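Local coordinates for protein peptide chain release factor subunit 1 (PDB 3AGK) that probably directs the termination of protein synthesis at the stop codons UAA, UAG and UGA, as other archaeal and eukaryotic class 1 release factors do, at residues 319-324 / 330-335; 280-285 / 341-346; 16-21 / 135-140; 221-226 / 264-269. One frame throughout, in Å; residues are numbered along the deposited sequence.

Interaction 1 (319-324 / 330-335); sequences LLIHES and EWVEKA
The carbonyl oxygen of Trp331 accepts the helical hydrogen bond from Ala335 N at 2.9 Å and is brushed by the terminal methyl of Leu319, whose CD2 lies 3.5 Å from Trp331 O. This is where strand 316-322 of a beta-alpha-beta unit meets its returning helix 328-335. The segment axes run nearly antiparallel at 168° and approach to 9.9 Å, a spacing filled by strand side chains. Leu319, with CG anti to its N (chi1 -170°), sends CD2 into the helical turn, 3.8 Å from Ala335 CB. Two residues on, Ile321 crosses the stem of Trp331 at a slant, its CD1 3.6 Å from Trp331 CB. The indole itself turns away from the strand. Its NE1 hydrogen-bonds to Asp327 OD2, and Lys334 NZ stands 4.0 Å above the plane of the Trp331 ring, over its centre. Trp331 also touches Val307 of helix 304-312 and Leu362 of strand 362-366. Methyls thus press on the inner turn of the helix without a hydrogen bond between the two segments, while Trp331 O is satisfied by Ala335 N and Trp331 NE1 by Asp327, which implies cohesion through shape and burial, not directional bonds.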
loop_
_atom_site.group_PDB
_atom_site.type_symbol
_atom_site.label_atom_id
_atom_site.label_comp_id
_atom_site.label_asym_id
_atom_site.label_seq_id
_atom_site.Cartn_x
_atom_site.Cartn_y
_atom_site.Cartn_z
ATOM N N LEU A 319 -18.059 15.181 -1.247
ATOM C CA LEU A 319 -17.757 14.852 -2.636
ATOM C C LEU A 319 -17.102 13.474 -2.708
ATOM O O LEU A 319 -16.058 13.249 -2.100
ATOM C CB LEU A 319 -16.795 15.892 -3.207
ATOM C CG LEU A 319 -16.503 15.891 -4.704
ATOM C CD1 LEU A 319 -17.799 15.940 -5.484
ATOM C CD2 LEU A 319 -15.617 17.068 -5.084
ATOM N N LEU A 320 -17.716 12.555 -3.444
ATOM C CA LEU A 320 -17.158 11.216 -3.630
ATOM C C LEU A 320 -16.477 11.166 -4.979
ATOM O O LEU A 320 -17.126 11.395 -6.007
ATOM C CB LEU A 320 -18.254 10.160 -3.590
ATOM C CG LEU A 320 -18.960 9.920 -2.264
ATOM C CD1 LEU A 320 -20.442 9.749 -2.478
ATOM C CD2 LEU A 320 -18.378 8.693 -1.624
ATOM N N ILE A 321 -15.176 10.879 -4.978
ATOM C CA ILE A 321 -14.404 10.875 -6.218
ATOM C C ILE A 321 -13.633 9.584 -6.397
ATOM O O ILE A 321 -12.761 9.259 -5.587
ATOM C CB ILE A 321 -13.392 12.031 -6.266
ATOM C CG1 ILE A 321 -14.017 13.319 -5.727
ATOM C CG2 ILE A 321 -12.858 12.221 -7.696
ATOM C CD1 ILE A 321 -13.021 14.443 -5.571
ATOM N N HIS A 322 -13.949 8.854 -7.463
ATOM C CA HIS A 322 -13.219 7.632 -7.804
ATOM C C HIS A 322 -11.754 7.950 -8.141
ATOM O O HIS A 322 -11.464 8.853 -8.922
ATOM C CB HIS A 322 -13.905 6.907 -8.977
ATOM C CG HIS A 322 -13.470 5.481 -9.150
ATOM N ND1 HIS A 322 -12.283 5.131 -9.759
ATOM C CD2 HIS A 322 -14.082 4.317 -8.819
ATOM C CE1 HIS A 322 -12.174 3.814 -9.778
ATOM N NE2 HIS A 322 -13.255 3.298 -9.214
ATOM N N GLU A 323 -10.836 7.193 -7.557
ATOM C CA GLU A 323 -9.412 7.480 -7.688
ATOM C C GLU A 323 -8.855 7.379 -9.121
ATOM O O GLU A 323 -7.779 7.901 -9.412
ATOM C CB GLU A 323 -8.611 6.554 -6.774
ATOM C CG GLU A 323 -8.572 5.123 -7.263
ATOM C CD GLU A 323 -7.692 4.247 -6.393
ATOM O OE1 GLU A 323 -7.906 3.015 -6.369
ATOM O OE2 GLU A 323 -6.791 4.797 -5.723
ATOM N N SER A 324 -9.567 6.711 -10.018
ATOM C CA SER A 324 -9.073 6.597 -11.394
ATOM C C SER A 324 -9.373 7.830 -12.262
ATOM O O SER A 324 -8.978 7.886 -13.427
ATOM C CB SER A 324 -9.581 5.316 -12.069
ATOM O OG SER A 324 -10.952 5.419 -12.420
ATOM N N GLU A 330 -8.301 18.259 -9.217
ATOM C CA GLU A 330 -9.063 19.460 -9.530
ATOM C C GLU A 330 -10.320 19.514 -8.688
ATOM O O GLU A 330 -10.595 20.522 -8.040
ATOM C CB GLU A 330 -9.406 19.515 -11.010
ATOM C CG GLU A 330 -8.204 19.815 -11.880
ATOM C CD GLU A 330 -8.555 19.863 -13.344
ATOM O OE1 GLU A 330 -7.670 19.561 -14.174
ATOM O OE2 GLU A 330 -9.719 20.195 -13.664
ATOM N N TRP A 331 -11.078 18.424 -8.687
ATOM C CA TRP A 331 -12.250 18.329 -7.825
ATOM C C TRP A 331 -11.916 18.460 -6.335
ATOM O O TRP A 331 -12.718 18.985 -5.563
ATOM C CB TRP A 331 -13.018 17.046 -8.108
ATOM C CG TRP A 331 -13.609 17.063 -9.467
ATOM C CD1 TRP A 331 -13.143 16.424 -10.573
ATOM C CD2 TRP A 331 -14.768 17.788 -9.874
ATOM N NE1 TRP A 331 -13.950 16.695 -11.651
ATOM C CE2 TRP A 331 -14.956 17.531 -11.248
ATOM C CE3 TRP A 331 -15.675 18.625 -9.210
ATOM C CZ2 TRP A 331 -16.010 18.082 -11.970
ATOM C CZ3 TRP A 331 -16.719 19.168 -9.922
ATOM C CH2 TRP A 331 -16.880 18.897 -11.291
ATOM N N VAL A 332 -10.731 18.005 -5.938
ATOM C CA VAL A 332 -10.281 18.176 -4.558
ATOM C C VAL A 332 -10.115 19.654 -4.212
ATOM O O VAL A 332 -10.623 20.127 -3.196
ATOM C CB VAL A 332 -8.963 17.432 -4.287
ATOM C CG1 VAL A 332 -8.378 17.863 -2.958
ATOM C CG2 VAL A 332 -9.191 15.931 -4.297
ATOM N N GLU A 333 -9.395 20.377 -5.059
ATOM C CA GLU A 333 -9.235 21.808 -4.875
ATOM C C GLU A 333 -10.607 22.462 -4.779
ATOM O O GLU A 333 -10.900 23.181 -3.820
ATOM C CB GLU A 333 -8.439 22.408 -6.038
ATOM C CG GLU A 333 -8.400 23.939 -6.076
ATOM C CD GLU A 333 -7.477 24.547 -5.030
ATOM O OE1 GLU A 333 -6.944 23.794 -4.185
ATOM O OE2 GLU A 333 -7.284 25.784 -5.055
ATOM N N LYS A 334 -11.450 22.202 -5.777
ATOM C CA LYS A 334 -12.793 22.764 -5.814
ATOM C C LYS A 334 -13.566 22.437 -4.533
ATOM O O LYS A 334 -14.372 23.238 -4.071
ATOM C CB LYS A 334 -13.542 22.272 -7.057
ATOM C CG LYS A 334 -12.772 22.500 -8.375
ATOM C CD LYS A 334 -13.494 21.923 -9.607
ATOM C CE LYS A 334 -12.585 21.853 -10.840
ATOM N NZ LYS A 334 -13.222 21.120 -11.973
ATOM N N ALA A 335 -13.311 21.266 -3.952
ATOM C CA ALA A 335 -13.978 20.859 -2.708
ATOM C C ALA A 335 -13.364 21.505 -1.462
ATOM O O ALA A 335 -14.059 21.732 -0.469
ATOM C CB ALA A 335 -13.990 19.343 -2.575
#

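Interaction 2 (280-285 / 341-346); sequences RDAVNA and QVIVVP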
loop_
_atom_site.group_PDB
_atom_site.type_symbol
_atom_site.label_atom_id
_atom_site.label_comp_id
_atom_site.label_asym_id
_atom_site.label_seq_id
_atom_site.Cartn_x
_atom_site.Cartn_y
_atom_site.Cartn_z
ATOM N N ARG A 280 -13.861 3.156 7.135
ATOM C CA ARG A 280 -15.267 3.239 7.503
ATOM C C ARG A 280 -15.911 4.500 6.890
ATOM O O ARG A 280 -17.055 4.466 6.435
ATOM C CB ARG A 280 -15.450 3.246 9.022
ATOM C CG ARG A 280 -15.318 1.885 9.729
ATOM C CD ARG A 280 -15.937 1.970 11.139
ATOM N NE ARG A 280 -14.997 1.610 12.189
ATOM C CZ ARG A 280 -13.955 2.350 12.545
ATOM N NH1 ARG A 280 -13.716 3.486 11.916
ATOM N NH2 ARG A 280 -13.144 1.951 13.514
ATOM N N ASP A 281 -15.176 5.605 6.864
ATOM C CA ASP A 281 -15.715 6.835 6.277
ATOM C C ASP A 281 -16.056 6.645 4.808
ATOM O O ASP A 281 -17.129 7.046 4.354
ATOM C CB ASP A 281 -14.738 7.993 6.453
ATOM C CG ASP A 281 -14.646 8.464 7.899
ATOM O OD1 ASP A 281 -15.547 8.133 8.718
ATOM O OD2 ASP A 281 -13.662 9.164 8.213
ATOM N N ALA A 282 -15.154 5.996 4.072
ATOM C CA ALA A 282 -15.372 5.775 2.651
ATOM C C ALA A 282 -16.585 4.871 2.443
ATOM O O ALA A 282 -17.449 5.166 1.626
ATOM C CB ALA A 282 -14.125 5.180 1.998
ATOM N N VAL A 283 -16.654 3.780 3.204
ATOM C CA VAL A 283 -17.780 2.860 3.118
ATOM C C VAL A 283 -19.093 3.534 3.532
ATOM O O VAL A 283 -20.104 3.439 2.831
ATOM C CB VAL A 283 -17.556 1.585 3.987
ATOM C CG1 VAL A 283 -18.847 0.808 4.132
ATOM C CG2 VAL A 283 -16.464 0.687 3.383
ATOM N N ASN A 284 -19.094 4.208 4.678
ATOM C CA ASN A 284 -20.311 4.898 5.100
ATOM C C ASN A 284 -20.782 5.940 4.086
ATOM O O ASN A 284 -21.984 6.095 3.867
ATOM C CB ASN A 284 -20.134 5.526 6.472
ATOM C CG ASN A 284 -20.005 4.493 7.551
ATOM O OD1 ASN A 284 -20.478 3.361 7.399
ATOM N ND2 ASN A 284 -19.353 4.860 8.641
ATOM N N ALA A 285 -19.841 6.630 3.449
ATOM C CA ALA A 285 -20.205 7.642 2.469
ATOM C C ALA A 285 -20.898 6.982 1.280
ATOM O O ALA A 285 -21.957 7.438 0.838
ATOM C CB ALA A 285 -18.985 8.439 2.025
ATOM N N GLN A 341 -16.426 17.917 2.222
ATOM C CA GLN A 341 -15.490 16.862 2.562
ATOM C C GLN A 341 -15.270 15.951 1.364
ATOM O O GLN A 341 -16.209 15.575 0.657
ATOM C CB GLN A 341 -15.958 16.060 3.764
ATOM C CG GLN A 341 -14.921 15.045 4.235
ATOM C CD GLN A 341 -13.518 15.642 4.366
ATOM O OE1 GLN A 341 -12.862 15.969 3.366
ATOM N NE2 GLN A 341 -13.052 15.781 5.606
ATOM N N VAL A 342 -14.012 15.617 1.127
ATOM C CA VAL A 342 -13.663 14.737 0.034
ATOM C C VAL A 342 -13.511 13.316 0.521
ATOM O O VAL A 342 -12.783 13.057 1.473
ATOM C CB VAL A 342 -12.337 15.141 -0.593
ATOM C CG1 VAL A 342 -11.948 14.146 -1.687
ATOM C CG2 VAL A 342 -12.429 16.571 -1.130
ATOM N N ILE A 343 -14.220 12.404 -0.133
ATOM C CA ILE A 343 -13.998 10.976 0.030
ATOM C C ILE A 343 -13.469 10.433 -1.301
ATOM O O ILE A 343 -14.179 10.422 -2.318
ATOM C CB ILE A 343 -15.309 10.230 0.381
ATOM C CG1 ILE A 343 -15.910 10.750 1.693
ATOM C CG2 ILE A 343 -15.080 8.710 0.420
ATOM C CD1 ILE A 343 -15.118 10.389 2.952
ATOM N N VAL A 344 -12.213 10.014 -1.313
ATOM C CA VAL A 344 -11.688 9.357 -2.499
ATOM C C VAL A 344 -12.073 7.880 -2.482
ATOM O O VAL A 344 -11.775 7.166 -1.533
ATOM C CB VAL A 344 -10.163 9.505 -2.631
ATOM C CG1 VAL A 344 -9.698 8.879 -3.933
ATOM C CG2 VAL A 344 -9.767 10.965 -2.581
ATOM N N VAL A 345 -12.744 7.433 -3.536
ATOM C CA VAL A 345 -13.199 6.055 -3.621
ATOM C C VAL A 345 -12.144 5.167 -4.278
ATOM O O VAL A 345 -11.859 5.305 -5.469
ATOM C CB VAL A 345 -14.524 5.943 -4.388
ATOM C CG1 VAL A 345 -14.916 4.467 -4.570
ATOM C CG2 VAL A 345 -15.619 6.743 -3.670
ATOM N N PRO A 346 -11.553 4.245 -3.495
ATOM C CA PRO A 346 -10.490 3.422 -4.075
ATOM C C PRO A 346 -11.081 2.414 -5.051
ATOM O O PRO A 346 -12.248 2.034 -4.922
ATOM C CB PRO A 346 -9.894 2.717 -2.852
ATOM C CG PRO A 346 -11.044 2.615 -1.891
ATOM C CD PRO A 346 -11.828 3.882 -2.090
#
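Ile343 is directed toward helix 277-294, and its branches divide the helix surface between them. The setting is an alpha-beta-alpha sandwich: strand 341-345, at the edge of the mixed sheet, has helix 277-294 on one face and helix 328-335 on the other. Residues alternate accordingly, Ile343 facing the first helix while Val342 and Val344 rest on Ala335 and Leu328 of the second. The segment axes are close to perpendicular (93°) and come within 8.6 Å, so one strand residue meets one turn of helix and the interface remains small, 170 Å² in all. Small helix residues permit this closeness: the CA atoms of Ala282 and Ile343 are 6.0 Å apart. At Ile343 the torsion chi1 of -60° sets CG1 beside the backbone N and CG2 beside the carbonyl carbon, and the two arms spread over Ala285 and Ala282 respectively. CG2 lies against the helix backbone, 3.7 Å from Ala282 CA, whereas CG1 of Ile343 meets Ala285 CB at 3.9 Å. Asp281 contributes through its backbone and CB; its carboxylate is held by Gln277 of the same helix. The neighbouring strand residue Leu320 also packs on Ala285 and Ile343, continuing the apolar layer inward. At the far end of the isoleucine, CD1 of Ile343 sits 4.1 Å from Asp281 O and 4.3 Å from Asp281 CB.

Interaction 3 (16-21 / 135-140); sequences ELARLL and DMVEDN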
loop_
_atom_site.group_PDB
_atom_site.type_symbol
_atom_site.label_atom_id
_atom_site.label_comp_id
_atom_site.label_asym_id
_atom_site.label_seq_id
_atom_site.Cartn_x
_atom_site.Cartn_y
_atom_site.Cartn_z
ATOM N N GLU A 16 7.380 15.048 -2.372
ATOM C CA GLU A 16 7.915 14.865 -3.714
ATOM C C GLU A 16 8.338 13.412 -3.977
ATOM O O GLU A 16 8.188 12.908 -5.085
ATOM C CB GLU A 16 9.048 15.854 -4.005
ATOM C CG GLU A 16 9.864 16.268 -2.797
ATOM C CD GLU A 16 10.465 17.657 -2.954
ATOM O OE1 GLU A 16 11.137 18.139 -2.017
ATOM O OE2 GLU A 16 10.258 18.276 -4.017
ATOM N N LEU A 17 8.847 12.737 -2.955
ATOM C CA LEU A 17 9.268 11.348 -3.111
ATOM C C LEU A 17 8.123 10.495 -3.659
ATOM O O LEU A 17 8.329 9.654 -4.540
ATOM C CB LEU A 17 9.752 10.774 -1.776
ATOM C CG LEU A 17 10.938 9.798 -1.768
ATOM C CD1 LEU A 17 10.822 8.853 -0.585
ATOM C CD2 LEU A 17 11.157 9.014 -3.092
ATOM N N ALA A 18 6.919 10.721 -3.133
ATOM C CA ALA A 18 5.738 9.945 -3.520
ATOM C C ALA A 18 5.295 10.243 -4.944
ATOM O O ALA A 18 4.955 9.330 -5.700
ATOM C CB ALA A 18 4.594 10.198 -2.565
ATOM N N ARG A 19 5.267 11.526 -5.297
ATOM C CA ARG A 19 4.993 11.919 -6.669
ATOM C C ARG A 19 5.911 11.144 -7.623
ATOM O O ARG A 19 5.461 10.577 -8.620
ATOM C CB ARG A 19 5.223 13.421 -6.834
ATOM C CG ARG A 19 4.808 13.978 -8.189
ATOM C CD ARG A 19 4.899 15.493 -8.196
ATOM N NE ARG A 19 4.100 16.082 -9.264
ATOM C CZ ARG A 19 4.473 17.135 -9.987
ATOM N NH1 ARG A 19 5.645 17.713 -9.761
ATOM N NH2 ARG A 19 3.681 17.599 -10.944
ATOM N N LEU A 20 7.202 11.148 -7.302
ATOM C CA LEU A 20 8.226 10.473 -8.088
ATOM C C LEU A 20 7.952 8.972 -8.103
ATOM O O LEU A 20 8.041 8.318 -9.145
ATOM C CB LEU A 20 9.592 10.741 -7.461
ATOM C CG LEU A 20 10.852 10.229 -8.149
ATOM C CD1 LEU A 20 11.052 10.872 -9.518
ATOM C CD2 LEU A 20 12.045 10.497 -7.260
ATOM N N LEU A 21 7.602 8.442 -6.934
ATOM C CA LEU A 21 7.329 7.014 -6.768
ATOM C C LEU A 21 6.241 6.527 -7.715
ATOM O O LEU A 21 6.351 5.452 -8.297
ATOM C CB LEU A 21 6.943 6.719 -5.322
ATOM C CG LEU A 21 7.931 5.882 -4.512
ATOM C CD1 LEU A 21 9.348 6.046 -5.008
ATOM C CD2 LEU A 21 7.846 6.223 -3.027
ATOM N N ASP A 135 8.537 2.731 2.045
ATOM C CA ASP A 135 8.339 2.542 3.478
ATOM C C ASP A 135 8.338 3.839 4.293
ATOM O O ASP A 135 7.828 3.867 5.418
ATOM C CB ASP A 135 9.372 1.559 4.025
ATOM C CG ASP A 135 9.018 0.115 3.719
ATOM O OD1 ASP A 135 9.945 -0.705 3.579
ATOM O OD2 ASP A 135 7.810 -0.195 3.617
ATOM N N MET A 136 8.903 4.907 3.732
ATOM C CA MET A 136 8.938 6.192 4.430
ATOM C C MET A 136 8.024 7.209 3.761
ATOM O O MET A 136 7.808 8.306 4.275
ATOM C CB MET A 136 10.366 6.732 4.527
ATOM C CG MET A 136 10.543 7.939 5.464
ATOM S SD MET A 136 10.558 7.575 7.239
ATOM C CE MET A 136 11.342 9.056 7.885
ATOM N N VAL A 137 7.491 6.840 2.604
ATOM C CA VAL A 137 6.451 7.631 1.965
ATOM C C VAL A 137 5.121 7.152 2.533
ATOM O O VAL A 137 4.054 7.710 2.265
ATOM C CB VAL A 137 6.456 7.403 0.452
ATOM C CG1 VAL A 137 5.812 6.073 0.122
ATOM C CG2 VAL A 137 5.732 8.512 -0.245
ATOM N N GLU A 138 5.218 6.106 3.345
ATOM C CA GLU A 138 4.073 5.324 3.765
ATOM C C GLU A 138 3.668 5.649 5.194
ATOM O O GLU A 138 4.460 5.482 6.121
ATOM C CB GLU A 138 4.440 3.847 3.662
ATOM C CG GLU A 138 3.321 2.873 3.921
ATOM C CD GLU A 138 3.840 1.463 4.131
ATOM O OE1 GLU A 138 4.616 0.955 3.289
ATOM O OE2 GLU A 138 3.472 0.865 5.155
ATOM N N ASP A 139 2.433 6.113 5.360
ATOM C CA ASP A 139 1.834 6.281 6.683
ATOM C C ASP A 139 1.985 5.005 7.507
ATOM O O ASP A 139 1.636 3.910 7.058
ATOM C CB ASP A 139 0.342 6.614 6.574
ATOM C CG ASP A 139 0.012 7.446 5.350
ATOM O OD1 ASP A 139 -0.595 8.522 5.515
ATOM O OD2 ASP A 139 0.354 7.027 4.221
ATOM N N ASN A 140 2.515 5.142 8.713
ATOM C CA ASN A 140 2.539 4.029 9.634
ATOM C C ASN A 140 1.152 3.851 10.229
ATOM O O ASN A 140 0.945 4.094 11.415
ATOM C CB ASN A 140 3.564 4.273 10.741
ATOM C CG ASN A 140 4.997 4.212 10.235
ATOM O OD1 ASN A 140 5.929 4.629 10.927
ATOM N ND2 ASN A 140 5.179 3.684 9.025
#
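Val137 lays its side chain over one face of helix 14-24, covering Ala18 and Leu21, which stand three residues apart and so project from the same side. Here helix 14-24 of the N-terminal domain (eRF1 domain 1) packs on the irregular connection between helix 131-134 and strand 142-149, which leads from that domain toward the central one. Of the 149 Å² buried in total, Val137 alone accounts for 74 Å². The backbones are near at this point, with Ala18 CA and Val137 CA 6.0 Å apart. The modelled spacing between the methyls of Ala18 and Val137 is doubtful, so the evidence rests on this backbone separation and on Leu21. The helix is regular, Leu21 N bonding to Leu17 O at 2.8 Å, and it also packs on strand 107-111, through Leu20 on Phe109 and Phe111. On either side of Val137 in sequence the connection has other partners: Asp135 forms a salt bridge with Lys216, and Glu138 touches Val218. A chi1 of 77° wedges CG1 of Val137 between its own N and carbonyl carbon, aiming it at Leu21. The two side chains meet tip to tip, with Leu21 CD2 3.8 Å from Val137 CG1 and 3.9 Å from Val137 CB.

Interaction 4 (221-226 / 264-269); sequences GVIVAG and KEAVMK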
loop_
_atom_site.group_PDB
_atom_site.type_symbol
_atom_site.label_atom_id
_atom_site.label_comp_id
_atom_site.label_asym_id
_atom_site.label_seq_id
_atom_site.Cartn_x
_atom_site.Cartn_y
_atom_site.Cartn_z
ATOM N N GLY A 221 -1.664 -2.374 14.419
ATOM C CA GLY A 221 -2.593 -3.234 15.124
ATOM C C GLY A 221 -3.018 -4.446 14.336
ATOM O O GLY A 221 -2.764 -4.529 13.132
ATOM N N VAL A 222 -3.682 -5.377 15.019
ATOM C CA VAL A 222 -4.221 -6.570 14.367
ATOM C C VAL A 222 -5.613 -6.820 14.882
ATOM O O VAL A 222 -5.851 -6.821 16.089
ATOM C CB VAL A 222 -3.350 -7.817 14.632
ATOM C CG1 VAL A 222 -3.972 -9.081 13.977
ATOM C CG2 VAL A 222 -1.921 -7.570 14.131
ATOM N N ILE A 223 -6.550 -6.991 13.967
ATOM C CA ILE A 223 -7.895 -7.368 14.354
ATOM C C ILE A 223 -8.018 -8.869 14.163
ATOM O O ILE A 223 -7.673 -9.405 13.094
ATOM C CB ILE A 223 -8.941 -6.665 13.478
ATOM C CG1 ILE A 223 -8.926 -5.153 13.735
ATOM C CG2 ILE A 223 -10.333 -7.236 13.748
ATOM C CD1 ILE A 223 -9.668 -4.351 12.670
ATOM N N VAL A 224 -8.485 -9.559 15.192
ATOM C CA VAL A 224 -8.838 -10.964 15.003
ATOM C C VAL A 224 -10.366 -11.063 15.018
ATOM O O VAL A 224 -11.011 -10.578 15.939
ATOM C CB VAL A 224 -8.184 -11.919 16.060
ATOM C CG1 VAL A 224 -8.652 -13.375 15.845
ATOM C CG2 VAL A 224 -6.679 -11.826 15.994
ATOM N N ALA A 225 -10.928 -11.665 13.974
ATOM C CA ALA A 225 -12.378 -11.797 13.822
ATOM C C ALA A 225 -12.744 -13.217 13.417
ATOM O O ALA A 225 -11.882 -14.025 13.122
ATOM C CB ALA A 225 -12.892 -10.830 12.777
ATOM N N GLY A 226 -14.036 -13.494 13.373
ATOM C CA GLY A 226 -14.500 -14.785 12.916
ATOM C C GLY A 226 -15.827 -15.122 13.554
ATOM O O GLY A 226 -16.273 -14.445 14.490
ATOM N N LYS A 264 -13.971 -6.840 5.205
ATOM C CA LYS A 264 -14.750 -5.605 5.253
ATOM C C LYS A 264 -15.586 -5.579 6.519
ATOM O O LYS A 264 -15.573 -4.589 7.257
ATOM C CB LYS A 264 -15.656 -5.467 4.025
ATOM C CG LYS A 264 -16.552 -4.201 4.031
ATOM C CD LYS A 264 -17.332 -4.111 2.728
ATOM C CE LYS A 264 -18.039 -2.799 2.565
ATOM N NZ LYS A 264 -18.536 -2.647 1.159
ATOM N N GLU A 265 -16.306 -6.671 6.775
ATOM C CA GLU A 265 -17.165 -6.751 7.953
ATOM C C GLU A 265 -16.387 -6.529 9.258
ATOM O O GLU A 265 -16.845 -5.810 10.147
ATOM C CB GLU A 265 -17.942 -8.069 8.013
ATOM C CG GLU A 265 -18.772 -8.180 9.301
ATOM C CD GLU A 265 -19.808 -9.302 9.297
ATOM O OE1 GLU A 265 -19.581 -10.351 8.647
ATOM O OE2 GLU A 265 -20.853 -9.123 9.972
ATOM N N ALA A 266 -15.204 -7.122 9.363
ATOM C CA ALA A 266 -14.393 -6.973 10.567
ATOM C C ALA A 266 -13.935 -5.527 10.761
ATOM O O ALA A 266 -13.925 -4.999 11.877
ATOM C CB ALA A 266 -13.208 -7.885 10.511
ATOM N N VAL A 267 -13.531 -4.899 9.664
ATOM C CA VAL A 267 -13.105 -3.512 9.708
ATOM C C VAL A 267 -14.270 -2.574 10.076
ATOM O O VAL A 267 -14.127 -1.687 10.916
ATOM C CB VAL A 267 -12.412 -3.101 8.376
ATOM C CG1 VAL A 267 -12.105 -1.608 8.356
ATOM C CG2 VAL A 267 -11.121 -3.923 8.187
ATOM N N MET A 268 -15.428 -2.776 9.462
ATOM C CA MET A 268 -16.571 -1.955 9.814
ATOM C C MET A 268 -16.956 -2.132 11.280
ATOM O O MET A 268 -17.451 -1.206 11.898
ATOM C CB MET A 268 -17.778 -2.233 8.909
ATOM C CG MET A 268 -17.514 -1.976 7.427
ATOM S SD MET A 268 -16.951 -0.284 7.061
ATOM C CE MET A 268 -18.359 0.722 7.594
ATOM N N LYS A 269 -16.742 -3.318 11.841
ATOM C CA LYS A 269 -17.242 -3.579 13.190
ATOM C C LYS A 269 -16.217 -3.288 14.259
ATOM O O LYS A 269 -16.556 -3.221 15.436
ATOM C CB LYS A 269 -17.751 -5.011 13.323
ATOM C CG LYS A 269 -19.069 -5.225 12.639
ATOM C CD LYS A 269 -19.522 -6.662 12.714
ATOM C CE LYS A 269 -20.033 -7.026 14.093
ATOM N NZ LYS A 269 -20.955 -8.203 13.997
#
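Ala225 and Ala266 form the tight part of this contact, with Ala225 CB 3.7 Å from Ala266 CB and each CB directed at the opposite segment. Because neither residue has more than a methyl, strand and helix can draw together until the CA atoms of Ala225 and Ala266 are 6.2 Å apart. Packing relaxes toward the start of the strand segment, where Ile223 CG2 reaches Ala266 CB only at 4.4 Å; this larger side chain also rests on Val253, Ile143 and Ala270. The whole interface buries just 129 Å², and all three touching residues are buried. The solvent side is different in kind. Lys269 is exposed where the helix ends, and its N makes two weak helical bonds, 3.0 Å to Glu265 O and 3.3 Å to Ala266 O. Polar ends there fasten the helix to the chain ahead of it: Lys269 NZ bonds to Asp254 O, and Glu265 OE1 to Ala256 N. Helix 259-269 thus covers one face of the mixed sheet of the central domain, against strand 219-226, which lies between strands 142-149 and 253-254, while Val267 reaches Ile145 of the sheet and Tyr279 of helix 277-294.

Overall arrangement
Interactions 1 and 2 belong to one sheet: helices on its two faces are held against strands 316-322 and 341-345, which are neighbours, and Ala335 CB meets Val342 CG2 at 3.5 Å where the two contacts join. Interaction 1 is the more buried and lies within the chain loop that interaction 2 closes. Interaction 4, also buried, repeats helix-on-sheet packing in the central domain; its Met268 touches Val283 and Asn284 of interaction 2, so consecutive helices bridge the two domains. Interaction 3 stands apart, at least about 8 Å from the others by nearest atoms, and is only partly buried, resting on loop rather than strand. In all four, documented polar side-chain bonds run within a segment or to residues outside the two segments.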